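Local coordinates for PTS system, nitrogen regulatory IIA protein (Neisseria meningitidis, PDB 2A0J) that probably acts in nitrogen regulation as a IIA-type phosphotransferase protein that would pass a phosphoryl group via a phosphohistidine, at residues A[14-25]-A[80-90]. Residues are numbered along the deposited sequence; the frame is centred on the assembly and turned at random.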
loop_
_atom_site.group_PDB
_atom_site.type_symbol
_atom_site.label_atom_id
_atom_site.label_comp_id
_atom_site.label_asym_id
_atom_site.label_seq_id
_atom_site.Cartn_x
_atom_site.Cartn_y
_atom_site.Cartn_z
ATOM N N VAL A 14 1.448 3.189 9.337
ATOM C CA VAL A 14 1.185 2.364 10.524
ATOM C C VAL A 14 2.391 1.431 10.679
ATOM O O VAL A 14 2.740 0.700 9.750
ATOM C CB VAL A 14 -0.111 1.516 10.357
ATOM C CG1 VAL A 14 -0.370 0.690 11.612
ATOM C CG2 VAL A 14 -1.292 2.418 10.081
ATOM N N LEU A 15 3.018 1.453 11.850
ATOM C CA LEU A 15 4.215 0.652 12.097
ATOM C C LEU A 15 4.048 -0.714 12.751
ATOM O O LEU A 15 4.901 -1.585 12.574
ATOM C CB LEU A 15 5.197 1.466 12.944
ATOM C CG LEU A 15 5.611 2.842 12.420
ATOM C CD1 LEU A 15 6.331 3.604 13.521
ATOM C CD2 LEU A 15 6.487 2.690 11.186
ATOM N N ASP A 16 2.967 -0.914 13.505
ATOM C CA ASP A 16 2.777 -2.179 14.209
ATOM C C ASP A 16 1.321 -2.626 14.278
ATOM O O ASP A 16 0.770 -2.808 15.362
ATOM C CB ASP A 16 3.343 -2.038 15.624
ATOM C CG ASP A 16 3.491 -3.367 16.333
ATOM O OD1 ASP A 16 3.781 -3.350 17.547
ATOM O OD2 ASP A 16 3.327 -4.424 15.685
ATOM N N MET A 17 0.707 -2.826 13.118
ATOM C CA MET A 17 -0.695 -3.234 13.065
ATOM C C MET A 17 -0.933 -4.721 13.332
ATOM O O MET A 17 -0.320 -5.588 12.714
ATOM C CB MET A 17 -1.297 -2.862 11.709
ATOM C CG MET A 17 -2.764 -3.259 11.555
ATOM S SD MET A 17 -3.386 -3.025 9.876
ATOM C CE MET A 17 -3.755 -1.289 9.914
ATOM N N GLU A 18 -1.827 -5.002 14.270
ATOM C CA GLU A 18 -2.178 -6.367 14.617
ATOM C C GLU A 18 -3.349 -6.754 13.722
ATOM O O GLU A 18 -4.492 -6.359 13.963
ATOM C CB GLU A 18 -2.582 -6.436 16.091
ATOM C CG GLU A 18 -3.086 -7.792 16.546
ATOM C CD GLU A 18 -3.410 -7.809 18.026
ATOM O OE1 GLU A 18 -2.471 -7.659 18.839
ATOM O OE2 GLU A 18 -4.598 -7.964 18.380
ATOM N N VAL A 19 -3.066 -7.516 12.676
ATOM C CA VAL A 19 -4.111 -7.918 11.745
ATOM C C VAL A 19 -4.032 -9.409 11.431
ATOM O O VAL A 19 -2.945 -9.953 11.220
ATOM C CB VAL A 19 -4.032 -7.067 10.438
ATOM C CG1 VAL A 19 -2.627 -7.123 9.856
ATOM C CG2 VAL A 19 -5.038 -7.559 9.428
ATOM N N GLY A 20 -5.194 -10.059 11.403
ATOM C CA GLY A 20 -5.252 -11.487 11.140
ATOM C C GLY A 20 -5.501 -11.917 9.704
ATOM O O GLY A 20 -4.931 -12.907 9.247
ATOM N N SER A 21 -6.347 -11.193 8.980
ATOM C CA SER A 21 -6.626 -11.573 7.604
ATOM C C SER A 21 -6.389 -10.447 6.613
ATOM O O SER A 21 -6.277 -9.276 6.992
ATOM C CB SER A 21 -8.064 -12.064 7.472
ATOM O OG SER A 21 -8.980 -11.030 7.783
ATOM N N LYS A 22 -6.312 -10.830 5.339
ATOM C CA LYS A 22 -6.102 -9.908 4.227
ATOM C C LYS A 22 -7.361 -9.052 4.072
ATOM O O LYS A 22 -7.306 -7.912 3.616
ATOM C CB LYS A 22 -5.842 -10.714 2.954
ATOM C CG LYS A 22 -5.371 -9.911 1.758
ATOM C CD LYS A 22 -5.175 -10.846 0.580
ATOM C CE LYS A 22 -4.620 -10.134 -0.628
ATOM N NZ LYS A 22 -4.389 -11.086 -1.754
ATOM N N LYS A 23 -8.492 -9.628 4.458
ATOM C CA LYS A 23 -9.781 -8.949 4.408
ATOM C C LYS A 23 -9.739 -7.840 5.459
ATOM O O LYS A 23 -10.163 -6.706 5.213
ATOM C CB LYS A 23 -10.890 -9.954 4.737
ATOM C CG LYS A 23 -12.265 -9.372 4.993
ATOM C CD LYS A 23 -13.122 -9.397 3.741
ATOM C CE LYS A 23 -14.555 -8.987 4.049
ATOM N NZ LYS A 23 -15.199 -9.906 5.031
ATOM N N ARG A 24 -9.196 -8.181 6.624
ATOM C CA ARG A 24 -9.078 -7.252 7.742
ATOM C C ARG A 24 -8.156 -6.106 7.341
ATOM O O ARG A 24 -8.484 -4.932 7.514
ATOM C CB ARG A 24 -8.507 -7.989 8.957
ATOM C CG ARG A 24 -8.857 -7.391 10.312
ATOM C CD ARG A 24 -8.378 -5.957 10.450
ATOM N NE ARG A 24 -9.497 -5.034 10.626
ATOM C CZ ARG A 24 -10.252 -4.967 11.718
ATOM N NH1 ARG A 24 -10.007 -5.768 12.749
ATOM N NH2 ARG A 24 -11.259 -4.105 11.776
ATOM N N LEU A 25 -6.998 -6.463 6.800
ATOM C CA LEU A 25 -6.013 -5.495 6.354
ATOM C C LEU A 25 -6.643 -4.501 5.360
ATOM O O LEU A 25 -6.400 -3.289 5.428
ATOM C CB LEU A 25 -4.850 -6.248 5.699
ATOM C CG LEU A 25 -3.588 -5.513 5.242
ATOM C CD1 LEU A 25 -2.914 -4.834 6.420
ATOM C CD2 LEU A 25 -2.639 -6.517 4.602
ATOM N N PHE A 80 1.074 3.269 4.090
ATOM C CA PHE A 80 2.045 2.202 4.257
ATOM C C PHE A 80 1.756 1.473 5.561
ATOM O O PHE A 80 1.519 2.110 6.589
ATOM C CB PHE A 80 3.468 2.761 4.280
ATOM C CG PHE A 80 4.522 1.699 4.288
ATOM C CD1 PHE A 80 4.825 0.999 3.123
ATOM C CD2 PHE A 80 5.173 1.353 5.470
ATOM C CE1 PHE A 80 5.759 -0.038 3.132
ATOM C CE2 PHE A 80 6.111 0.317 5.490
ATOM C CZ PHE A 80 6.403 -0.381 4.315
ATOM N N ILE A 81 1.776 0.142 5.511
ATOM C CA ILE A 81 1.514 -0.677 6.692
ATOM C C ILE A 81 2.565 -1.746 6.966
ATOM O O ILE A 81 2.952 -2.496 6.070
ATOM C CB ILE A 81 0.170 -1.413 6.591
ATOM C CG1 ILE A 81 -0.974 -0.411 6.448
ATOM C CG2 ILE A 81 -0.020 -2.297 7.822
ATOM C CD1 ILE A 81 -2.353 -1.064 6.405
ATOM N N ARG A 82 3.008 -1.809 8.220
ATOM C CA ARG A 82 3.983 -2.798 8.680
ATOM C C ARG A 82 3.215 -3.647 9.691
ATOM O O ARG A 82 2.807 -3.155 10.747
ATOM C CB ARG A 82 5.171 -2.118 9.371
ATOM C CG ARG A 82 6.543 -2.585 8.895
ATOM C CD ARG A 82 7.314 -3.302 9.984
ATOM N NE ARG A 82 7.450 -2.481 11.188
ATOM C CZ ARG A 82 8.406 -1.583 11.393
ATOM N NH1 ARG A 82 9.339 -1.371 10.482
ATOM N NH2 ARG A 82 8.425 -0.897 12.519
ATOM N N THR A 83 3.004 -4.915 9.350
ATOM C CA THR A 83 2.259 -5.830 10.204
ATOM C C THR A 83 3.096 -6.396 11.356
ATOM O O THR A 83 4.303 -6.584 11.227
ATOM C CB THR A 83 1.672 -6.996 9.359
ATOM O OG1 THR A 83 2.727 -7.652 8.639
ATOM C CG2 THR A 83 0.639 -6.459 8.351
ATOM N N ARG A 84 2.451 -6.645 12.492
ATOM C CA ARG A 84 3.149 -7.200 13.645
ATOM C C ARG A 84 3.564 -8.626 13.301
ATOM O O ARG A 84 4.633 -9.094 13.696
ATOM C CB ARG A 84 2.235 -7.212 14.870
ATOM C CG ARG A 84 2.932 -7.662 16.143
ATOM C CD ARG A 84 1.996 -7.591 17.339
ATOM N NE ARG A 84 1.362 -6.282 17.435
ATOM C CZ ARG A 84 0.509 -5.931 18.389
ATOM N NH1 ARG A 84 0.185 -6.796 19.340
ATOM N NH2 ARG A 84 -0.022 -4.716 18.388
ATOM N N GLU A 85 2.698 -9.303 12.550
ATOM C CA GLU A 85 2.930 -10.674 12.113
ATOM C C GLU A 85 2.651 -10.753 10.612
ATOM O O GLU A 85 1.837 -10.002 10.091
ATOM C CB GLU A 85 1.990 -11.627 12.858
ATOM C CG GLU A 85 2.677 -12.701 13.688
ATOM C CD GLU A 85 3.363 -12.151 14.920
ATOM O OE1 GLU A 85 4.362 -11.420 14.776
ATOM O OE2 GLU A 85 2.897 -12.451 16.040
ATOM N N PRO A 86 3.343 -11.650 9.895
ATOM C CA PRO A 86 3.096 -11.757 8.449
ATOM C C PRO A 86 1.643 -12.171 8.159
ATOM O O PRO A 86 0.992 -12.818 8.981
ATOM C CB PRO A 86 4.113 -12.808 8.004
ATOM C CG PRO A 86 5.270 -12.583 8.983
ATOM C CD PRO A 86 4.539 -12.421 10.295
ATOM N N VAL A 87 1.139 -11.789 6.993
ATOM C CA VAL A 87 -0.234 -12.103 6.604
ATOM C C VAL A 87 -0.283 -12.858 5.284
ATOM O O VAL A 87 0.392 -12.480 4.326
ATOM C CB VAL A 87 -1.079 -10.803 6.476
ATOM C CG1 VAL A 87 -2.358 -11.062 5.691
ATOM C CG2 VAL A 87 -1.419 -10.276 7.855
ATOM N N GLY A 88 -1.070 -13.933 5.250
ATOM C CA GLY A 88 -1.214 -14.723 4.033
ATOM C C GLY A 88 -1.822 -13.820 2.982
ATOM O O GLY A 88 -2.975 -13.416 3.102
ATOM N N PHE A 89 -1.043 -13.499 1.957
ATOM C CA PHE A 89 -1.483 -12.589 0.907
ATOM C C PHE A 89 -1.711 -13.264 -0.437
ATOM O O PHE A 89 -1.933 -12.583 -1.438
ATOM C CB PHE A 89 -0.436 -11.489 0.722
ATOM C CG PHE A 89 -1.015 -10.122 0.526
ATOM C CD1 PHE A 89 -1.513 -9.401 1.610
ATOM C CD2 PHE A 89 -1.067 -9.548 -0.745
ATOM C CE1 PHE A 89 -2.057 -8.120 1.429
ATOM C CE2 PHE A 89 -1.612 -8.271 -0.941
ATOM C CZ PHE A 89 -2.106 -7.556 0.144
ATOM N N ASP A 90 -1.647 -14.591 -0.470
ATOM C CA ASP A 90 -1.839 -15.317 -1.716
ATOM C C ASP A 90 -0.776 -14.856 -2.717
ATOM O O ASP A 90 -0.981 -14.898 -3.928
ATOM C CB ASP A 90 -3.247 -15.056 -2.269
ATOM C CG ASP A 90 -4.341 -15.247 -1.212
ATOM O OD1 ASP A 90 -4.606 -14.304 -0.431
ATOM O OD2 ASP A 90 -4.930 -16.350 -1.149
HETATM O O HOH W 1 -0.444 -8.712 12.082
#
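K22 runs out over the ring of F89, its chain straight from end to end, with CG anti to the backbone N (chi1 -170°). CB lies 3.9 Å from G88 O; CG passes the CE1 side of the ring. CD comes alongside D90 OD1, and CE sits over the middle of one face, 3.5 Å from the F89 ring centroid, a CH-pi contact. The tip, NZ, still over that face in cation-pi range, gives a hydrogen bond to F89 O (2.9 Å) and a weak, long salt bridge to D90 OD1; E52 supplies a firmer charge partner. L25 CD2 meets the edge of the same ring, while its CD1 packs on I81 CD1 beside M17 CE. V14 and M17 pair in parallel with I81 and T83, the one-residue shift between them making a beta bulge. At the 15-16 corner, L15 O accepts a hydrogen bond from R82 NE (3.0 Å), whose NH1 also bonds L133 O. R84 bridges D16 OD2 and E18 OE1, the latter 2.8 Å from R84 NH1, with E18 CB over the R84 guanidinium face. Edge strand 13-17 thus joins 77-83 as a bulged parallel pair in the mixed sheet of this EIIA type 2 domain, while the S21-capped start of helix 22-33 packs on 87-90.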